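Local coordinates for GDP-perosamine synthase (Caulobacter crescentus, PDB 3BN1), which is a pyridoxal 5'-phosphate-dependent aminotransferase that makes GDP-perosamine from GDP-4-keto-6-deoxy-D-mannose and L-glutamate for bacterial O-antigen synthesis, at residues Asp22-Cys27 / Thr235-Ala240; Gly52-Ile57 / Thr199-Asp204; Leu155-Ala160 / Gly177-Phe182. All blocks are in the same frame, centred on the assembly; numbering follows the deposited sequence.

Interaction 1 (Asp22-Cys27 / Thr235-Ala240); sequences DYVLEC and TNIQAA
Asn-236 ND2 lies 3.5 Å from Cys-27 SG, and the same nitrogen donates a hydrogen bond to Trp-32 O, so the amide end has a sulfur on the partner helix and a carbonyl on a loop as neighbours. With its CG anti to the backbone N (chi1 -160°), the side chain carries the amide to the sulfur, and the amide is held at its other end by a weak bond from Ile-40 N to OD1. The sulfur of Cys-27 also rests 3.6 Å from Asn-236 O, at the first turn of helix 236-247. Beyond this polar patch the contact is apolar. Cys-27 CB packs on CG1 of Ile-237 at 3.9 Å, while its SG touches the methyl of Ala-240. That methyl is shared by three residues of helix 20-30: Tyr-23 CB meets Ala-240 CB at 3.6 Å, and Val-24 CG2 touches O and CG2 of Ile-237 and, more loosely, the Ala-240 methyl. The Tyr-23 ring turns an edge to the Ala-240 carbonyl, with CD2 3.6 Å from Ala-240 O. The helix segments run nearly antiparallel, at 161°, and their axes approach to 8.6 Å. The start of helix 236-247 is secured by a capping box, in which Gln-238 N donates to Thr-235 OG1 at 2.9 Å and Thr-235 N donates in return to Gln-238 OE1, from above its carbonyl plane. Val-24 packs on Val-24 of the second subunit and Ile-237 on Ile-241 of that subunit, which puts the pair at the dimer interface. Alanine, cysteine and branched side chains, with the CB and ring edge of Tyr-23, thus make the contact mainly by van der Waals packing, while the buried amide of Asn-236 is satisfied by a bond to a loop carbonyl and a weak one from helix 38-51 rather than by helix 20-30.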
loop_
_atom_site.group_PDB
_atom_site.type_symbol
_atom_site.label_atom_id
_atom_site.label_comp_id
_atom_site.label_asym_id
_atom_site.label_seq_id
_atom_site.Cartn_x
_atom_site.Cartn_y
_atom_site.Cartn_z
ATOM N N ASP A 22 8.503 -22.076 -5.016
ATOM C CA ASP A 22 7.491 -22.812 -5.768
ATOM C C ASP A 22 6.180 -22.041 -5.990
ATOM O O ASP A 22 5.719 -21.913 -7.139
ATOM C CB ASP A 22 7.297 -24.257 -5.241
ATOM C CG ASP A 22 6.017 -24.935 -5.780
ATOM O OD1 ASP A 22 5.912 -25.251 -6.986
ATOM O OD2 ASP A 22 5.089 -25.193 -4.985
ATOM N N TYR A 23 5.565 -21.545 -4.916
ATOM C CA TYR A 23 4.294 -20.846 -5.030
ATOM C C TYR A 23 4.412 -19.579 -5.878
ATOM O O TYR A 23 3.590 -19.301 -6.760
ATOM C CB TYR A 23 3.756 -20.538 -3.637
ATOM C CG TYR A 23 3.338 -21.728 -2.798
ATOM C CD1 TYR A 23 3.505 -23.016 -3.244
ATOM C CD2 TYR A 23 2.805 -21.567 -1.531
ATOM C CE1 TYR A 23 3.106 -24.089 -2.458
ATOM C CE2 TYR A 23 2.463 -22.605 -0.740
ATOM C CZ TYR A 23 2.574 -23.886 -1.225
ATOM O OH TYR A 23 2.174 -24.988 -0.499
ATOM N N VAL A 24 5.487 -18.828 -5.663
ATOM C CA VAL A 24 5.691 -17.655 -6.475
ATOM C C VAL A 24 5.834 -17.976 -7.958
ATOM O O VAL A 24 5.191 -17.355 -8.824
ATOM C CB VAL A 24 6.906 -16.857 -5.952
ATOM C CG1 VAL A 24 7.230 -15.824 -7.018
ATOM C CG2 VAL A 24 6.471 -16.183 -4.606
ATOM N N LEU A 25 6.688 -18.952 -8.255
ATOM C CA LEU A 25 6.888 -19.365 -9.650
ATOM C C LEU A 25 5.532 -19.728 -10.276
ATOM O O LEU A 25 5.264 -19.514 -11.472
ATOM C CB LEU A 25 7.843 -20.563 -9.684
ATOM C CG LEU A 25 9.306 -20.118 -9.733
ATOM C CD1 LEU A 25 10.198 -21.349 -9.874
ATOM C CD2 LEU A 25 9.641 -19.037 -10.843
ATOM N N GLU A 26 4.658 -20.324 -9.477
ATOM C CA GLU A 26 3.334 -20.664 -10.007
ATOM C C GLU A 26 2.578 -19.402 -10.387
ATOM O O GLU A 26 1.872 -19.374 -11.417
ATOM C CB GLU A 26 2.516 -21.466 -8.996
ATOM C CG GLU A 26 1.124 -21.825 -9.544
ATOM C CD GLU A 26 0.177 -22.349 -8.472
ATOM O OE1 GLU A 26 0.668 -23.133 -7.614
ATOM O OE2 GLU A 26 -1.008 -21.924 -8.458
ATOM N N CYS A 27 2.712 -18.352 -9.570
ATOM C CA CYS A 27 1.965 -17.129 -9.897
ATOM C C CYS A 27 2.529 -16.606 -11.195
ATOM O O CYS A 27 1.802 -16.079 -12.002
ATOM C CB CYS A 27 2.090 -15.986 -8.875
ATOM S SG CYS A 27 1.520 -16.336 -7.208
ATOM N N THR A 235 -0.887 -8.555 -3.110
ATOM C CA THR A 235 -0.763 -9.291 -4.354
ATOM C C THR A 235 -0.804 -10.827 -4.120
ATOM O O THR A 235 -0.541 -11.337 -3.003
ATOM C CB THR A 235 0.554 -9.021 -5.091
ATOM O OG1 THR A 235 1.718 -9.411 -4.291
ATOM C CG2 THR A 235 0.570 -7.589 -5.559
ATOM N N ASN A 236 -1.117 -11.563 -5.188
ATOM C CA ASN A 236 -1.152 -13.020 -5.138
ATOM C C ASN A 236 0.271 -13.502 -4.893
ATOM O O ASN A 236 0.462 -14.555 -4.285
ATOM C CB ASN A 236 -1.668 -13.589 -6.477
ATOM C CG ASN A 236 -2.190 -15.047 -6.374
ATOM O OD1 ASN A 236 -2.847 -15.443 -5.405
ATOM N ND2 ASN A 236 -1.948 -15.827 -7.434
ATOM N N ILE A 237 1.270 -12.771 -5.387
ATOM C CA ILE A 237 2.679 -13.138 -5.161
ATOM C C ILE A 237 3.032 -13.018 -3.664
ATOM O O ILE A 237 3.585 -13.955 -3.091
ATOM C CB ILE A 237 3.686 -12.233 -6.014
ATOM C CG1 ILE A 237 3.727 -12.749 -7.484
ATOM C CG2 ILE A 237 5.086 -12.306 -5.358
ATOM C CD1 ILE A 237 4.681 -12.041 -8.479
ATOM N N GLN A 238 2.644 -11.907 -3.024
ATOM C CA GLN A 238 2.895 -11.747 -1.593
ATOM C C GLN A 238 2.132 -12.832 -0.821
ATOM O O GLN A 238 2.630 -13.365 0.155
ATOM C CB GLN A 238 2.407 -10.369 -1.081
ATOM C CG GLN A 238 3.177 -9.146 -1.631
ATOM C CD GLN A 238 2.319 -7.877 -1.688
ATOM O OE1 GLN A 238 1.877 -7.496 -2.755
ATOM N NE2 GLN A 238 2.072 -7.258 -0.548
ATOM N N ALA A 239 0.907 -13.149 -1.233
ATOM C CA ALA A 239 0.133 -14.169 -0.485
ATOM C C ALA A 239 0.780 -15.550 -0.657
ATOM O O ALA A 239 0.711 -16.424 0.230
ATOM C CB ALA A 239 -1.353 -14.234 -0.933
ATOM N N ALA A 240 1.365 -15.762 -1.829
ATOM C CA ALA A 240 2.006 -17.049 -2.083
ATOM C C ALA A 240 3.164 -17.216 -1.088
ATOM O O ALA A 240 3.245 -18.220 -0.372
ATOM C CB ALA A 240 2.429 -17.193 -3.557
#

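Interaction 2 (Gly52-Ile57 / Thr199-Asp204); sequences GVKHAI and TTNDDD
Lys-54 passes across Asn-201 on its way to Asp-203. Its backbone N donates to Asn-201 OD1 at 2.7 Å, and the side chain then passes the same oxygen, CB at 3.8 Å and CG closer at 3.2 Å. CD moves on to the main-chain carbonyl, with Asn-201 O 3.8 Å away. A near-eclipsed bend (chi3 9°) places CE, which lies close to both Asn-201 O and Asp-203 OD1. At the tip NZ makes two bonds, one to Asn-201 O in line with its C=O, and a salt bridge of 2.7 Å to Asp-203 OD1. That oxygen also accepts from His-55 NE2 at 2.9 Å. The two donors come from opposite faces of the carboxylate plane, Lys-54 on the syn side and His-55 on the anti side, and the oxygen lies in the imidazole plane, with ring and carboxylate 83° apart. Asp-203 stands in the first turn of helix 203-213, for which Asp-202 is the N-cap. Next to this cluster, His-55 and Thr-200 form an antiparallel hydrogen-bonded pair, followed by the non-hydrogen-bonded pair Ala-56 and Thr-199. This is the antiparallel edge of the large mixed sheet found in fold type I aminotransferases.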
loop_
_atom_site.group_PDB
_atom_site.type_symbol
_atom_site.label_atom_id
_atom_site.label_comp_id
_atom_site.label_asym_id
_atom_site.label_seq_id
_atom_site.Cartn_x
_atom_site.Cartn_y
_atom_site.Cartn_z
ATOM N N GLY A 52 -7.422 -18.807 14.798
ATOM C CA GLY A 52 -8.661 -19.250 15.414
ATOM C C GLY A 52 -9.784 -18.218 15.277
ATOM O O GLY A 52 -10.691 -18.152 16.106
ATOM N N VAL A 53 -9.837 -17.495 14.170
ATOM C CA VAL A 53 -10.923 -16.513 14.060
ATOM C C VAL A 53 -11.637 -16.774 12.762
ATOM O O VAL A 53 -11.146 -17.550 11.936
ATOM C CB VAL A 53 -10.379 -15.066 13.977
ATOM C CG1 VAL A 53 -9.702 -14.634 15.238
ATOM C CG2 VAL A 53 -9.465 -14.917 12.785
ATOM N N LYS A 54 -12.772 -16.108 12.558
ATOM C CA LYS A 54 -13.505 -16.295 11.316
ATOM C C LYS A 54 -12.919 -15.627 10.095
ATOM O O LYS A 54 -12.887 -16.226 9.003
ATOM C CB LYS A 54 -14.997 -15.994 11.472
ATOM C CG LYS A 54 -15.531 -16.554 12.818
ATOM C CD LYS A 54 -16.978 -16.363 13.106
ATOM C CE LYS A 54 -17.775 -15.819 11.936
ATOM N NZ LYS A 54 -18.672 -14.720 12.426
ATOM N N HIS A 55 -12.433 -14.401 10.256
ATOM C CA HIS A 55 -11.964 -13.714 9.064
ATOM C C HIS A 55 -10.552 -13.236 9.113
ATOM O O HIS A 55 -10.068 -12.816 10.159
ATOM C CB HIS A 55 -12.818 -12.484 8.846
ATOM C CG HIS A 55 -14.283 -12.722 9.038
ATOM N ND1 HIS A 55 -15.072 -13.291 8.060
ATOM C CD2 HIS A 55 -15.107 -12.431 10.075
ATOM C CE1 HIS A 55 -16.314 -13.396 8.513
ATOM N NE2 HIS A 55 -16.366 -12.848 9.715
ATOM N N ALA A 56 -9.953 -13.192 7.941
ATOM C CA ALA A 56 -8.624 -12.585 7.829
ATOM C C ALA A 56 -8.603 -11.852 6.481
ATOM O O ALA A 56 -9.002 -12.396 5.429
ATOM C CB ALA A 56 -7.538 -13.580 7.949
ATOM N N ILE A 57 -8.222 -10.590 6.547
ATOM C CA ILE A 57 -8.171 -9.674 5.404
ATOM C C ILE A 57 -6.743 -9.251 5.105
ATOM O O ILE A 57 -6.129 -8.503 5.872
ATOM C CB ILE A 57 -9.073 -8.413 5.705
ATOM C CG1 ILE A 57 -10.562 -8.767 5.947
ATOM C CG2 ILE A 57 -9.046 -7.430 4.494
ATOM C CD1 ILE A 57 -10.978 -9.170 7.402
ATOM N N THR A 199 -7.376 -9.462 11.351
ATOM C CA THR A 199 -8.170 -10.590 11.803
ATOM C C THR A 199 -9.347 -10.085 12.641
ATOM O O THR A 199 -9.275 -9.033 13.275
ATOM C CB THR A 199 -7.354 -11.627 12.588
ATOM O OG1 THR A 199 -6.742 -10.987 13.697
ATOM C CG2 THR A 199 -6.293 -12.298 11.726
ATOM N N THR A 200 -10.475 -10.764 12.470
ATOM C CA THR A 200 -11.673 -10.419 13.167
ATOM C C THR A 200 -12.721 -11.504 13.149
ATOM O O THR A 200 -12.728 -12.373 12.289
ATOM C CB THR A 200 -12.298 -9.102 12.676
ATOM O OG1 THR A 200 -13.298 -8.690 13.619
ATOM C CG2 THR A 200 -12.992 -9.276 11.283
ATOM N N ASN A 201 -13.588 -11.489 14.157
ATOM C CA ASN A 201 -14.666 -12.468 14.140
ATOM C C ASN A 201 -15.963 -11.850 13.638
ATOM O O ASN A 201 -16.817 -12.578 13.188
ATOM C CB ASN A 201 -14.865 -13.148 15.500
ATOM C CG ASN A 201 -13.810 -14.253 15.763
ATOM O OD1 ASN A 201 -13.628 -15.168 14.957
ATOM N ND2 ASN A 201 -13.077 -14.120 16.860
ATOM N N ASP A 202 -16.086 -10.517 13.664
ATOM C CA ASP A 202 -17.301 -9.806 13.276
ATOM C C ASP A 202 -17.503 -9.728 11.788
ATOM O O ASP A 202 -16.679 -9.166 11.072
ATOM C CB ASP A 202 -17.315 -8.411 13.831
ATOM C CG ASP A 202 -18.588 -7.675 13.468
ATOM O OD1 ASP A 202 -19.612 -7.979 14.102
ATOM O OD2 ASP A 202 -18.556 -6.837 12.538
ATOM N N ASP A 203 -18.603 -10.291 11.312
ATOM C CA ASP A 203 -18.822 -10.369 9.862
ATOM C C ASP A 203 -18.976 -9.012 9.233
ATOM O O ASP A 203 -18.660 -8.779 8.085
ATOM C CB ASP A 203 -20.137 -11.080 9.544
ATOM C CG ASP A 203 -20.147 -12.562 9.887
ATOM O OD1 ASP A 203 -19.147 -13.165 10.313
ATOM O OD2 ASP A 203 -21.217 -13.163 9.709
ATOM N N ASP A 204 -19.590 -8.095 9.933
ATOM C CA ASP A 204 -19.825 -6.868 9.237
ATOM C C ASP A 204 -18.566 -6.028 9.167
ATOM O O ASP A 204 -18.366 -5.277 8.214
ATOM C CB ASP A 204 -20.983 -6.141 9.921
ATOM C CG ASP A 204 -22.369 -6.779 9.623
ATOM O OD1 ASP A 204 -22.466 -7.937 9.149
ATOM O OD2 ASP A 204 -23.404 -6.121 9.875
HETATM O O HOH W 1 -11.492 -16.549 18.020
#

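Interaction 3 (Leu155-Ala160 / Gly177-Phe182); sequences LVIEDA and GDCATF
Val-156 and Asp-178 pair just ahead of the parallel strand ladder. Asp-178 OD2 accepts from Val-156 N at 2.7 Å with its anti lone pair, and Asp-178 N returns a bond to Val-156 O, so Asp-178 engages both the N-H and the C=O of Val-156, which lie on the same edge of the strand. The regular parallel pattern follows: Glu-158 N donates to Cys-179 O, Glu-158 O accepts from Thr-181 N at 2.8 Å, and a weak bond joins Ala-160 N to Thr-181 O. The strand axes approach to 4.6 Å.

Among the side-chain polar links, Glu-158 reaches back over Ala-180, its CB 3.6 Å from Ala-180 CB, and its OE2 accepts from Gly-177 N at 3.0 Å, on the anti side and 28° out of the carboxylate plane. Leu-176 N also donates to OE2, while His-134 NE2 and Gly-174 N bond to OE1. On the other face of the sheet a water donates to Asp-159 OD1 and hydrogen-bonds with Thr-181 OG1, bridging two groups that do not meet directly.

The apolar contacts are fewer. Ile-157 CG1, anti to the backbone N (chi1 167°), packs on Cys-179 SG at 3.9 Å. At the far end Ala-160 CB sits over a face of the Phe-182 ring, a CH-pi contact 3.9 Å from the centroid and 23° off the normal.

Asp-159 OD2 lies near N1 of the cofactor carried by Lys-188, consistent with the aspartate that faces the pyridine nitrogen in fold type I aminotransferases. The chemistry implies that the buried Glu-158 carboxylate, with four donors around it, ties the loop leading into strand 179-183 to strand 155-159, while Asp-159, gripped at OD2 by Ser-91 OG and at OD1 by Ala-161 N and the water, would be limited in its rotation.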
loop_
_atom_site.group_PDB
_atom_site.type_symbol
_atom_site.label_atom_id
_atom_site.label_comp_id
_atom_site.label_asym_id
_atom_site.label_seq_id
_atom_site.Cartn_x
_atom_site.Cartn_y
_atom_site.Cartn_z
ATOM N N LEU A 155 -13.821 -0.113 21.858
ATOM C CA LEU A 155 -13.298 -1.134 20.968
ATOM C C LEU A 155 -11.830 -1.379 21.365
ATOM O O LEU A 155 -11.156 -0.514 21.940
ATOM C CB LEU A 155 -13.292 -0.602 19.542
ATOM C CG LEU A 155 -14.731 -0.406 19.017
ATOM C CD1 LEU A 155 -14.689 0.408 17.714
ATOM C CD2 LEU A 155 -15.264 -1.825 18.783
ATOM N N VAL A 156 -11.336 -2.560 21.017
ATOM C CA VAL A 156 -9.948 -2.875 21.287
ATOM C C VAL A 156 -9.399 -3.360 19.953
ATOM O O VAL A 156 -10.003 -4.179 19.267
ATOM C CB VAL A 156 -9.784 -3.975 22.398
ATOM C CG1 VAL A 156 -8.301 -4.378 22.599
ATOM C CG2 VAL A 156 -10.348 -3.482 23.723
ATOM N N ILE A 157 -8.242 -2.841 19.567
ATOM C CA ILE A 157 -7.665 -3.343 18.355
ATOM C C ILE A 157 -6.240 -3.728 18.692
ATOM O O ILE A 157 -5.447 -2.904 19.173
ATOM C CB ILE A 157 -7.634 -2.284 17.244
ATOM C CG1 ILE A 157 -6.728 -2.776 16.109
ATOM C CG2 ILE A 157 -7.258 -0.887 17.833
ATOM C CD1 ILE A 157 -6.459 -1.763 15.017
ATOM N N GLU A 158 -5.909 -4.994 18.490
ATOM C CA GLU A 158 -4.533 -5.401 18.811
ATOM C C GLU A 158 -3.576 -5.048 17.657
ATOM O O GLU A 158 -3.760 -5.449 16.468
ATOM C CB GLU A 158 -4.436 -6.908 18.943
ATOM C CG GLU A 158 -5.409 -7.657 19.915
ATOM C CD GLU A 158 -5.360 -9.203 19.600
ATOM O OE1 GLU A 158 -4.229 -9.776 19.650
ATOM O OE2 GLU A 158 -6.418 -9.802 19.229
ATOM N N ASP A 159 -2.519 -4.332 17.997
ATOM C CA ASP A 159 -1.455 -4.173 16.994
ATOM C C ASP A 159 -0.617 -5.426 17.247
ATOM O O ASP A 159 0.252 -5.472 18.151
ATOM C CB ASP A 159 -0.562 -2.965 17.238
ATOM C CG ASP A 159 0.449 -2.790 16.125
ATOM O OD1 ASP A 159 0.626 -3.725 15.295
ATOM O OD2 ASP A 159 1.032 -1.686 16.037
ATOM N N ALA A 160 -0.883 -6.487 16.499
ATOM C CA ALA A 160 -0.150 -7.742 16.743
ATOM C C ALA A 160 0.997 -7.942 15.769
ATOM O O ALA A 160 1.394 -9.090 15.524
ATOM C CB ALA A 160 -1.110 -8.930 16.657
ATOM N N GLY A 177 -8.981 -8.844 20.510
ATOM C CA GLY A 177 -9.795 -7.608 20.506
ATOM C C GLY A 177 -10.982 -7.698 19.511
ATOM O O GLY A 177 -11.436 -8.768 19.098
ATOM N N ASP A 178 -11.510 -6.551 19.110
ATOM C CA ASP A 178 -12.537 -6.518 18.104
ATOM C C ASP A 178 -11.910 -6.907 16.778
ATOM O O ASP A 178 -12.534 -7.569 15.915
ATOM C CB ASP A 178 -13.107 -5.116 18.155
ATOM C CG ASP A 178 -13.888 -4.912 19.465
ATOM O OD1 ASP A 178 -15.029 -5.459 19.571
ATOM O OD2 ASP A 178 -13.373 -4.226 20.387
ATOM N N CYS A 179 -10.647 -6.513 16.609
ATOM C CA CYS A 179 -9.941 -6.930 15.398
ATOM C C CYS A 179 -8.479 -6.797 15.757
ATOM O O CYS A 179 -8.127 -6.468 16.906
ATOM C CB CYS A 179 -10.273 -6.080 14.164
ATOM S SG CYS A 179 -9.987 -4.299 14.479
ATOM N N ALA A 180 -7.605 -7.171 14.840
ATOM C CA ALA A 180 -6.173 -7.056 15.188
ATOM C C ALA A 180 -5.465 -6.970 13.862
ATOM O O ALA A 180 -6.019 -7.403 12.837
ATOM C CB ALA A 180 -5.691 -8.330 15.867
ATOM N N THR A 181 -4.204 -6.526 13.910
ATOM C CA THR A 181 -3.408 -6.443 12.684
ATOM C C THR A 181 -2.027 -7.088 12.880
ATOM O O THR A 181 -1.502 -7.250 14.004
ATOM C CB THR A 181 -3.267 -4.998 12.198
ATOM O OG1 THR A 181 -2.494 -4.329 13.177
ATOM C CG2 THR A 181 -4.631 -4.293 12.190
ATOM N N PHE A 182 -1.502 -7.515 11.739
ATOM C CA PHE A 182 -0.201 -8.131 11.668
ATOM C C PHE A 182 0.587 -7.567 10.508
ATOM O O PHE A 182 0.029 -7.074 9.507
ATOM C CB PHE A 182 -0.319 -9.632 11.417
ATOM C CG PHE A 182 -1.025 -10.370 12.500
ATOM C CD1 PHE A 182 -2.430 -10.466 12.495
ATOM C CD2 PHE A 182 -0.291 -10.986 13.506
ATOM C CE1 PHE A 182 -3.095 -11.123 13.540
ATOM C CE2 PHE A 182 -0.908 -11.780 14.462
ATOM C CZ PHE A 182 -2.330 -11.823 14.511
HETATM O O HOH W 2 0.032 -4.017 12.424
#

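In the fold
Interactions 2 and 3 belong to one sheet and touch each other: strand 196-200 of interaction 2 lies beside strand 179-183 of interaction 3, with hydrogen bonds from Thr-199 N to Ala-180 O and between Thr-200 OG1 and Asp-178 O. Interaction 3 is the buried, parallel part, close to the cofactor; interaction 2 is the antiparallel margin, where lysine and aspartate side chains at the surface form a salt bridge. Interaction 1 shares no secondary-structure element with either and lies about 23 and 27 Å away, centre to centre. It is also buried, but its cover includes the second subunit, and packing of small apolar groups replaces the backbone ladders.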